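Local coordinates for protein orotidine 5'-phosphate decarboxylase (Pyrococcus horikoshii, PDB 2CZD) that probably catalyses the decarboxylation of orotidine 5'-monophosphate to uridine 5'-monophosphate, the last step of de novo UMP biosynthesis, at residues K16-Y24 and P194-Y202; F75-T86 and V96-V106. All coordinates share one frame; numbering follows the deposited sequence.

Contact 1 of 2, residues K16-Y24 and P194-Y202; sequences KIAKSVKDY and PREAAKAIY
The ring of Tyr-24 overlaps the aliphatic stem of Lys-199, whose CB sits almost over the ring centre, 3.7 Å from the centroid, in a CH-pi contact. The two side chains run alongside each other in the same direction, so that CG and CD of Lys-199 follow the ring out to its hydroxyl, while the ammonium NZ turns off to a salt bridge with Asp-203. At its CD2 edge the Tyr-24 ring points into the face of Tyr-202, a T-shaped pair with centroids 5.5 Å apart and planes at 67°. Another part of the rim, CE1, lies over one face of the Arg-195 guanidinium, 3.1 Å above its plane. Arg-195 reaches this place because CG is anti to the backbone N (chi1 -177°) and the chain stays extended as far as NE, CG and CD passing beside the carbonyl O of Ser-20. Its NH1 then meets OD1 of Asp-23 at 3.1 Å in a salt bridge that uses the anti lone pair of the carboxylate, and NH2 gives a weak bond to Tyr-24 OH. Deeper in, Val-21 CG1 packs on Pro-194 CB at 3.7 Å, and Ala-198 CB approaches CB of Tyr-24. This is the seam between the first and last helices of a TIM barrel, crossing at -46°, where the outer helical layer closes on itself.

Contact 2 of 2, residues F75-T86 and V96-V106; sequences FGAGADYVIVHT and VKELGEIIMVV
Val-84 N donates to Ile-103 O at 2.9 Å, nearly along the C=O axis, in a ladder of four backbone hydrogen bonds between strands 81-85 and 101-105. Val-82 bonds through both its backbone N and its backbone O: N donates to Glu-101 O, O accepts from Ile-103 N. Beyond the ladder, Thr-86 OG1 donates to Val-105 O at 2.8 Å, from above the carbonyl plane; a water donates to the same oxygen and also meets His-85 ND1, while His-85 NE2 bonds to Ala-61 O of the second subunit. At the other end a water links Tyr-81 OH to Glu-101 OE2, and this hydroxyl also bonds to Glu-53. Ile-83 CG2 meets Val-105 CG2 at 3.7 Å on the barrel-lining side. On the helix-facing side Val-84 CG1 lies against Val-96 CG2 at 3.8 Å, the two side chains running in opposite directions. Phe-75 extends this layer: CE2 touches Val-96 CG1 at 3.9 Å, and the ring is sandwiched between Gly-100 CA, 3.3 Å above the plane on one face and offset toward the rim, and Val-82 CG2 over the opposite face, with Glu-101 O at the ring edge. With CG beside the backbone N (chi1 -78°), the ring reaches the turn at Gly-100, where a CB would collide with Phe-75 CE1. Replacing the ring by an alanine here would probably open a gap between Gly-100 and Val-82 and take a neighbour from Val-96 CG1. Adjacent parallel strands joined through helix 90-97 form the beta-alpha-beta crossover from which a TIM barrel is built.

The two contacts illustrate how a closed barrel is secured in different layers. Contact 1 joins helices on the outside, about 17 Å from the centre of the chain, whereas contact 2 is largely strand pairing, about 10 Å from it. They lie on opposite sides of that centre, their centres about 25 Å apart and nearest atoms about 12 Å. Contact 2 is nested within the loop that contact 1 closes. Contact 2 borders the active site: the side chain of His-85 comes within about 4 Å of that of Lys-59, the assigned proton donor. In contact 1, the side chains of Tyr-202 and Ile-17 lie about 9 Å from Ala-171 and Gly-185 respectively, both assigned to substrate binding.

Contact 1 of 2, residues K16-Y24 and P194-Y202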
loop_
_atom_site.group_PDB
_atom_site.type_symbol
_atom_site.label_atom_id
_atom_site.label_comp_id
_atom_site.label_asym_id
_atom_site.label_seq_id
_atom_site.Cartn_x
_atom_site.Cartn_y
_atom_site.Cartn_z
ATOM N N LYS B 16 3.684 -25.198 6.183
ATOM C CA LYS B 16 3.356 -26.606 5.977
ATOM C C LYS B 16 2.551 -26.794 4.703
ATOM O O LYS B 16 2.815 -27.705 3.926
ATOM C CB LYS B 16 2.563 -27.153 7.166
ATOM C CG LYS B 16 3.403 -27.344 8.417
ATOM C CD LYS B 16 2.624 -28.052 9.514
ATOM C CE LYS B 16 3.522 -28.359 10.722
ATOM N NZ LYS B 16 4.091 -27.113 11.309
ATOM N N ILE B 17 1.575 -25.921 4.487
ATOM C CA ILE B 17 0.751 -26.007 3.286
ATOM C C ILE B 17 1.586 -25.738 2.035
ATOM O O ILE B 17 1.485 -26.462 1.045
ATOM C CB ILE B 17 -0.441 -25.017 3.364
ATOM C CG1 ILE B 17 -1.411 -25.471 4.459
ATOM C CG2 ILE B 17 -1.160 -24.934 2.029
ATOM C CD1 ILE B 17 -2.540 -24.499 4.727
ATOM N N ALA B 18 2.430 -24.710 2.073
ATOM C CA ALA B 18 3.252 -24.404 0.909
ATOM C C ALA B 18 4.175 -25.569 0.548
ATOM O O ALA B 18 4.349 -25.894 -0.624
ATOM C CB ALA B 18 4.071 -23.122 1.157
ATOM N N LYS B 19 4.764 -26.201 1.558
ATOM C CA LYS B 19 5.658 -27.319 1.305
ATOM C C LYS B 19 4.907 -28.494 0.689
ATOM O O LYS B 19 5.425 -29.190 -0.187
ATOM C CB LYS B 19 6.327 -27.766 2.614
ATOM C CG LYS B 19 7.523 -28.680 2.396
ATOM C CD LYS B 19 7.107 -30.089 1.961
ATOM C CE LYS B 19 8.150 -30.707 1.035
ATOM N NZ LYS B 19 8.239 -29.924 -0.254
ATOM N N SER B 20 3.679 -28.702 1.140
ATOM C CA SER B 20 2.885 -29.817 0.641
ATOM C C SER B 20 2.440 -29.665 -0.807
ATOM O O SER B 20 2.310 -30.649 -1.533
ATOM C CB SER B 20 1.656 -30.022 1.528
ATOM O OG SER B 20 0.916 -31.149 1.098
ATOM N N VAL B 21 2.202 -28.434 -1.243
ATOM C CA VAL B 21 1.743 -28.235 -2.614
ATOM C C VAL B 21 2.832 -27.797 -3.592
ATOM O O VAL B 21 2.569 -27.632 -4.777
ATOM C CB VAL B 21 0.603 -27.189 -2.661
ATOM C CG1 VAL B 21 -0.524 -27.579 -1.687
ATOM C CG2 VAL B 21 1.162 -25.802 -2.332
ATOM N N LYS B 22 4.059 -27.633 -3.093
ATOM C CA LYS B 22 5.174 -27.190 -3.928
ATOM C C LYS B 22 5.257 -27.823 -5.311
ATOM O O LYS B 22 5.544 -27.138 -6.295
ATOM C CB LYS B 22 6.500 -27.431 -3.200
ATOM C CG LYS B 22 7.712 -27.080 -4.047
ATOM C CD LYS B 22 8.993 -27.285 -3.270
ATOM C CE LYS B 22 10.212 -27.020 -4.149
ATOM N NZ LYS B 22 11.470 -27.314 -3.400
ATOM N N ASP B 23 5.025 -29.132 -5.396
ATOM C CA ASP B 23 5.110 -29.831 -6.673
ATOM C C ASP B 23 4.174 -29.306 -7.758
ATOM O O ASP B 23 4.467 -29.423 -8.954
ATOM C CB ASP B 23 4.847 -31.334 -6.473
ATOM C CG ASP B 23 5.986 -32.040 -5.739
ATOM O OD1 ASP B 23 5.832 -33.234 -5.417
ATOM O OD2 ASP B 23 7.038 -31.415 -5.484
ATOM N N TYR B 24 3.062 -28.706 -7.344
ATOM C CA TYR B 24 2.098 -28.226 -8.312
ATOM C C TYR B 24 1.895 -26.729 -8.432
ATOM O O TYR B 24 0.928 -26.312 -9.056
ATOM C CB TYR B 24 0.741 -28.892 -8.058
ATOM C CG TYR B 24 0.821 -30.396 -8.109
ATOM C CD1 TYR B 24 0.858 -31.145 -6.940
ATOM C CD2 TYR B 24 0.901 -31.064 -9.324
ATOM C CE1 TYR B 24 0.974 -32.533 -6.976
ATOM C CE2 TYR B 24 1.022 -32.455 -9.375
ATOM C CZ TYR B 24 1.055 -33.181 -8.195
ATOM O OH TYR B 24 1.175 -34.560 -8.233
ATOM N N PRO B 194 -4.833 -30.043 0.434
ATOM C CA PRO B 194 -4.276 -29.005 -0.448
ATOM C C PRO B 194 -3.473 -29.518 -1.659
ATOM O O PRO B 194 -3.601 -29.001 -2.765
ATOM C CB PRO B 194 -3.424 -28.175 0.503
ATOM C CG PRO B 194 -4.164 -28.273 1.808
ATOM C CD PRO B 194 -4.563 -29.747 1.852
ATOM N N ARG B 195 -2.629 -30.526 -1.463
ATOM C CA ARG B 195 -1.826 -31.037 -2.567
ATOM C C ARG B 195 -2.697 -31.600 -3.676
ATOM O O ARG B 195 -2.447 -31.351 -4.857
ATOM C CB ARG B 195 -0.854 -32.126 -2.076
ATOM C CG ARG B 195 0.065 -32.651 -3.162
ATOM C CD ARG B 195 1.086 -33.663 -2.601
ATOM N NE ARG B 195 2.178 -33.940 -3.543
ATOM C CZ ARG B 195 2.047 -34.604 -4.688
ATOM N NH1 ARG B 195 3.108 -34.796 -5.472
ATOM N NH2 ARG B 195 0.866 -35.091 -5.056
ATOM N N GLU B 196 -3.717 -32.374 -3.304
ATOM C CA GLU B 196 -4.598 -32.935 -4.316
ATOM C C GLU B 196 -5.431 -31.856 -5.007
ATOM O O GLU B 196 -5.741 -31.971 -6.193
ATOM C CB GLU B 196 -5.499 -34.015 -3.708
ATOM C CG GLU B 196 -4.788 -35.337 -3.513
ATOM C CD GLU B 196 -4.374 -35.964 -4.832
ATOM O OE1 GLU B 196 -5.236 -36.086 -5.731
ATOM O OE2 GLU B 196 -3.196 -36.336 -4.975
ATOM N N ALA B 197 -5.777 -30.795 -4.277
ATOM C CA ALA B 197 -6.544 -29.702 -4.863
ATOM C C ALA B 197 -5.684 -28.968 -5.889
ATOM O O ALA B 197 -6.137 -28.626 -6.978
ATOM C CB ALA B 197 -7.011 -28.751 -3.775
ATOM N N ALA B 198 -4.429 -28.722 -5.544
ATOM C CA ALA B 198 -3.539 -28.050 -6.483
ATOM C C ALA B 198 -3.310 -28.943 -7.704
ATOM O O ALA B 198 -3.323 -28.483 -8.845
ATOM C CB ALA B 198 -2.211 -27.736 -5.806
ATOM N N LYS B 199 -3.092 -30.234 -7.455
ATOM C CA LYS B 199 -2.891 -31.173 -8.556
ATOM C C LYS B 199 -4.072 -31.175 -9.528
ATOM O O LYS B 199 -3.881 -31.218 -10.736
ATOM C CB LYS B 199 -2.705 -32.591 -8.010
ATOM C CG LYS B 199 -2.550 -33.660 -9.099
ATOM C CD LYS B 199 -2.294 -35.033 -8.478
ATOM C CE LYS B 199 -2.024 -36.076 -9.546
ATOM N NZ LYS B 199 -3.204 -36.260 -10.426
ATOM N N ALA B 200 -5.294 -31.134 -9.005
ATOM C CA ALA B 200 -6.469 -31.162 -9.874
ATOM C C ALA B 200 -6.491 -29.962 -10.815
ATOM O O ALA B 200 -6.787 -30.100 -11.999
ATOM C CB ALA B 200 -7.739 -31.203 -9.045
ATOM N N ILE B 201 -6.164 -28.780 -10.290
ATOM C CA ILE B 201 -6.155 -27.581 -11.129
ATOM C C ILE B 201 -5.013 -27.662 -12.147
ATOM O O ILE B 201 -5.203 -27.407 -13.334
ATOM C CB ILE B 201 -6.007 -26.319 -10.259
ATOM C CG1 ILE B 201 -7.218 -26.239 -9.320
ATOM C CG2 ILE B 201 -5.898 -25.051 -11.152
ATOM C CD1 ILE B 201 -7.062 -25.245 -8.147
ATOM N N TYR B 202 -3.837 -28.045 -11.666
ATOM C CA TYR B 202 -2.666 -28.212 -12.509
ATOM C C TYR B 202 -2.978 -29.190 -13.654
ATOM O O TYR B 202 -2.672 -28.907 -14.817
ATOM C CB TYR B 202 -1.500 -28.713 -11.653
ATOM C CG TYR B 202 -0.257 -29.066 -12.433
ATOM C CD1 TYR B 202 -0.131 -30.308 -13.051
ATOM C CD2 TYR B 202 0.800 -28.161 -12.544
ATOM C CE1 TYR B 202 1.022 -30.648 -13.759
ATOM C CE2 TYR B 202 1.960 -28.489 -13.254
ATOM C CZ TYR B 202 2.063 -29.734 -13.856
ATOM O OH TYR B 202 3.208 -30.075 -14.549
HETATM O O HOH W 1 -1.654 -31.416 1.261
#

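Contact 2 of 2, residues F75-T86 and V96-V106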
loop_
_atom_site.group_PDB
_atom_site.type_symbol
_atom_site.label_atom_id
_atom_site.label_comp_id
_atom_site.label_asym_id
_atom_site.label_seq_id
_atom_site.Cartn_x
_atom_site.Cartn_y
_atom_site.Cartn_z
ATOM N N PHE B 75 12.408 -7.322 -0.853
ATOM C CA PHE B 75 13.242 -8.132 -1.759
ATOM C C PHE B 75 14.369 -8.689 -0.894
ATOM O O PHE B 75 14.817 -9.827 -1.082
ATOM C CB PHE B 75 13.850 -7.282 -2.876
ATOM C CG PHE B 75 12.880 -6.945 -3.990
ATOM C CD1 PHE B 75 12.200 -7.953 -4.683
ATOM C CD2 PHE B 75 12.701 -5.630 -4.392
ATOM C CE1 PHE B 75 11.358 -7.638 -5.770
ATOM C CE2 PHE B 75 11.869 -5.310 -5.461
ATOM C CZ PHE B 75 11.196 -6.313 -6.154
ATOM N N GLY B 76 14.811 -7.877 0.064
ATOM C CA GLY B 76 15.869 -8.279 0.980
ATOM C C GLY B 76 15.543 -9.522 1.796
ATOM O O GLY B 76 16.419 -10.345 2.092
ATOM N N ALA B 77 14.271 -9.670 2.143
ATOM C CA ALA B 77 13.803 -10.811 2.924
ATOM C C ALA B 77 13.598 -12.054 2.068
ATOM O O ALA B 77 13.371 -13.138 2.599
ATOM C CB ALA B 77 12.501 -10.443 3.650
ATOM N N GLY B 78 13.665 -11.899 0.746
ATOM C CA GLY B 78 13.512 -13.057 -0.111
ATOM C C GLY B 78 12.463 -12.987 -1.201
ATOM O O GLY B 78 12.329 -13.939 -1.976
ATOM N N ALA B 79 11.703 -11.895 -1.275
ATOM C CA ALA B 79 10.707 -11.792 -2.341
ATOM C C ALA B 79 11.390 -11.753 -3.690
ATOM O O ALA B 79 12.464 -11.162 -3.838
ATOM C CB ALA B 79 9.845 -10.510 -2.181
ATOM N N ASP B 80 10.758 -12.384 -4.674
ATOM C CA ASP B 80 11.263 -12.385 -6.034
ATOM C C ASP B 80 10.540 -11.349 -6.883
ATOM O O ASP B 80 11.088 -10.873 -7.872
ATOM C CB ASP B 80 11.099 -13.770 -6.657
ATOM C CG ASP B 80 11.961 -14.792 -5.977
ATOM O OD1 ASP B 80 13.200 -14.769 -6.190
ATOM O OD2 ASP B 80 11.396 -15.598 -5.219
ATOM N N TYR B 81 9.304 -11.013 -6.504
ATOM C CA TYR B 81 8.523 -10.018 -7.249
ATOM C C TYR B 81 7.708 -9.192 -6.282
ATOM O O TYR B 81 7.262 -9.695 -5.257
ATOM C CB TYR B 81 7.508 -10.655 -8.222
ATOM C CG TYR B 81 8.062 -11.721 -9.120
ATOM C CD1 TYR B 81 8.159 -13.039 -8.673
ATOM C CD2 TYR B 81 8.530 -11.413 -10.395
ATOM C CE1 TYR B 81 8.714 -14.031 -9.484
ATOM C CE2 TYR B 81 9.094 -12.404 -11.218
ATOM C CZ TYR B 81 9.182 -13.703 -10.743
ATOM O OH TYR B 81 9.794 -14.665 -11.519
ATOM N N VAL B 82 7.494 -7.921 -6.619
ATOM C CA VAL B 82 6.653 -7.076 -5.787
ATOM C C VAL B 82 5.574 -6.499 -6.688
ATOM O O VAL B 82 5.874 -6.020 -7.792
ATOM C CB VAL B 82 7.459 -5.887 -5.165
ATOM C CG1 VAL B 82 6.506 -4.878 -4.547
ATOM C CG2 VAL B 82 8.420 -6.407 -4.088
ATOM N N ILE B 83 4.318 -6.584 -6.235
ATOM C CA ILE B 83 3.200 -5.992 -6.980
ATOM C C ILE B 83 3.110 -4.504 -6.623
ATOM O O ILE B 83 3.054 -4.131 -5.444
ATOM C CB ILE B 83 1.878 -6.713 -6.659
ATOM C CG1 ILE B 83 1.983 -8.147 -7.178
ATOM C CG2 ILE B 83 0.670 -5.994 -7.322
ATOM C CD1 ILE B 83 0.753 -9.046 -6.891
ATOM N N VAL B 84 3.085 -3.661 -7.653
ATOM C CA VAL B 84 3.049 -2.217 -7.468
ATOM C C VAL B 84 1.947 -1.595 -8.303
ATOM O O VAL B 84 1.604 -2.101 -9.382
ATOM C CB VAL B 84 4.399 -1.582 -7.897
ATOM C CG1 VAL B 84 5.531 -2.169 -7.090
ATOM C CG2 VAL B 84 4.619 -1.815 -9.393
ATOM N N HIS B 85 1.358 -0.518 -7.797
ATOM C CA HIS B 85 0.326 0.189 -8.564
ATOM C C HIS B 85 0.995 1.031 -9.643
ATOM O O HIS B 85 2.170 1.392 -9.532
ATOM C CB HIS B 85 -0.466 1.151 -7.672
ATOM C CG HIS B 85 -1.717 0.562 -7.100
ATOM N ND1 HIS B 85 -2.819 0.264 -7.872
ATOM C CD2 HIS B 85 -2.045 0.231 -5.824
ATOM C CE1 HIS B 85 -3.774 -0.224 -7.099
ATOM N NE2 HIS B 85 -3.330 -0.255 -5.849
ATOM N N THR B 86 0.216 1.326 -10.678
ATOM C CA THR B 86 0.646 2.168 -11.791
ATOM C C THR B 86 0.199 3.616 -11.542
ATOM O O THR B 86 0.871 4.555 -11.968
ATOM C CB THR B 86 -0.020 1.708 -13.113
ATOM O OG1 THR B 86 0.305 0.333 -13.335
ATOM C CG2 THR B 86 0.494 2.498 -14.303
ATOM N N VAL B 96 10.847 0.776 -7.365
ATOM C CA VAL B 96 10.765 -0.617 -6.958
ATOM C C VAL B 96 11.504 -1.493 -7.973
ATOM O O VAL B 96 12.264 -2.369 -7.579
ATOM C CB VAL B 96 9.289 -1.092 -6.876
ATOM C CG1 VAL B 96 9.220 -2.530 -6.383
ATOM C CG2 VAL B 96 8.505 -0.173 -5.927
ATOM N N LYS B 97 11.281 -1.266 -9.268
ATOM C CA LYS B 97 11.924 -2.081 -10.315
ATOM C C LYS B 97 13.465 -2.024 -10.227
ATOM O O LYS B 97 14.164 -2.962 -10.590
ATOM C CB LYS B 97 11.470 -1.607 -11.698
ATOM C CG LYS B 97 11.818 -2.575 -12.812
ATOM C CD LYS B 97 11.260 -2.067 -14.108
ATOM C CE LYS B 97 11.298 -3.132 -15.207
ATOM N NZ LYS B 97 12.668 -3.659 -15.448
ATOM N N GLU B 98 13.979 -0.915 -9.736
ATOM C CA GLU B 98 15.415 -0.770 -9.573
ATOM C C GLU B 98 15.978 -1.868 -8.677
ATOM O O GLU B 98 17.109 -2.308 -8.884
ATOM C CB GLU B 98 15.710 0.591 -8.949
ATOM C CG GLU B 98 17.153 0.875 -8.601
ATOM C CD GLU B 98 17.297 2.263 -7.986
ATOM O OE1 GLU B 98 17.081 3.250 -8.716
ATOM O OE2 GLU B 98 17.608 2.377 -6.776
ATOM N N LEU B 99 15.185 -2.322 -7.702
ATOM C CA LEU B 99 15.629 -3.341 -6.747
ATOM C C LEU B 99 15.223 -4.790 -7.003
ATOM O O LEU B 99 15.784 -5.708 -6.388
ATOM C CB LEU B 99 15.176 -2.945 -5.338
ATOM C CG LEU B 99 15.661 -1.555 -4.937
ATOM C CD1 LEU B 99 15.150 -1.228 -3.544
ATOM C CD2 LEU B 99 17.188 -1.518 -4.984
ATOM N N GLY B 100 14.258 -5.005 -7.892
ATOM C CA GLY B 100 13.810 -6.361 -8.170
ATOM C C GLY B 100 12.680 -6.371 -9.184
ATOM O O GLY B 100 12.206 -5.313 -9.614
ATOM N N GLU B 101 12.225 -7.561 -9.557
ATOM C CA GLU B 101 11.158 -7.669 -10.549
ATOM C C GLU B 101 9.810 -7.253 -9.998
ATOM O O GLU B 101 9.494 -7.453 -8.821
ATOM C CB GLU B 101 11.118 -9.089 -11.123
ATOM C CG GLU B 101 12.414 -9.421 -11.872
ATOM C CD GLU B 101 12.374 -10.753 -12.573
ATOM O OE1 GLU B 101 11.734 -10.829 -13.637
ATOM O OE2 GLU B 101 12.973 -11.728 -12.053
ATOM N N ILE B 102 9.009 -6.669 -10.879
ATOM C CA ILE B 102 7.723 -6.152 -10.490
ATOM C C ILE B 102 6.577 -6.654 -11.329
ATOM O O ILE B 102 6.756 -7.121 -12.456
ATOM C CB ILE B 102 7.701 -4.600 -10.572
ATOM C CG1 ILE B 102 8.017 -4.129 -11.999
ATOM C CG2 ILE B 102 8.712 -4.011 -9.570
ATOM C CD1 ILE B 102 7.640 -2.648 -12.278
ATOM N N ILE B 103 5.385 -6.551 -10.758
ATOM C CA ILE B 103 4.137 -6.918 -11.429
ATOM C C ILE B 103 3.284 -5.668 -11.223
ATOM O O ILE B 103 3.140 -5.206 -10.095
ATOM C CB ILE B 103 3.469 -8.135 -10.757
ATOM C CG1 ILE B 103 4.295 -9.389 -11.062
ATOM C CG2 ILE B 103 1.995 -8.284 -11.254
ATOM C CD1 ILE B 103 3.972 -10.578 -10.165
ATOM N N MET B 104 2.714 -5.122 -12.297
ATOM C CA MET B 104 1.938 -3.883 -12.200
ATOM C C MET B 104 0.435 -4.047 -12.199
ATOM O O MET B 104 -0.102 -4.893 -12.882
ATOM C CB MET B 104 2.337 -2.936 -13.350
ATOM C CG MET B 104 3.781 -2.466 -13.251
ATOM S SD MET B 104 4.341 -1.551 -14.728
ATOM C CE MET B 104 3.252 -0.086 -14.689
ATOM N N VAL B 105 -0.246 -3.198 -11.428
ATOM C CA VAL B 105 -1.699 -3.225 -11.361
ATOM C C VAL B 105 -2.234 -2.284 -12.428
ATOM O O VAL B 105 -1.958 -1.067 -12.403
ATOM C CB VAL B 105 -2.235 -2.704 -9.997
ATOM C CG1 VAL B 105 -3.774 -2.612 -10.041
ATOM C CG2 VAL B 105 -1.762 -3.601 -8.859
ATOM N N VAL B 106 -3.003 -2.845 -13.357
ATOM C CA VAL B 106 -3.599 -2.043 -14.414
ATOM C C VAL B 106 -5.121 -2.071 -14.393
ATOM O O VAL B 106 -5.772 -1.272 -15.060
ATOM C CB VAL B 106 -3.098 -2.497 -15.813
ATOM C CG1 VAL B 106 -1.583 -2.455 -15.849
ATOM C CG2 VAL B 106 -3.629 -3.897 -16.159
HETATM O O HOH W 2 13.680 -9.746 -8.169
HETATM O O HOH W 3 11.602 -13.849 -13.560
HETATM O O HOH W 4 -2.637 1.204 -10.512
#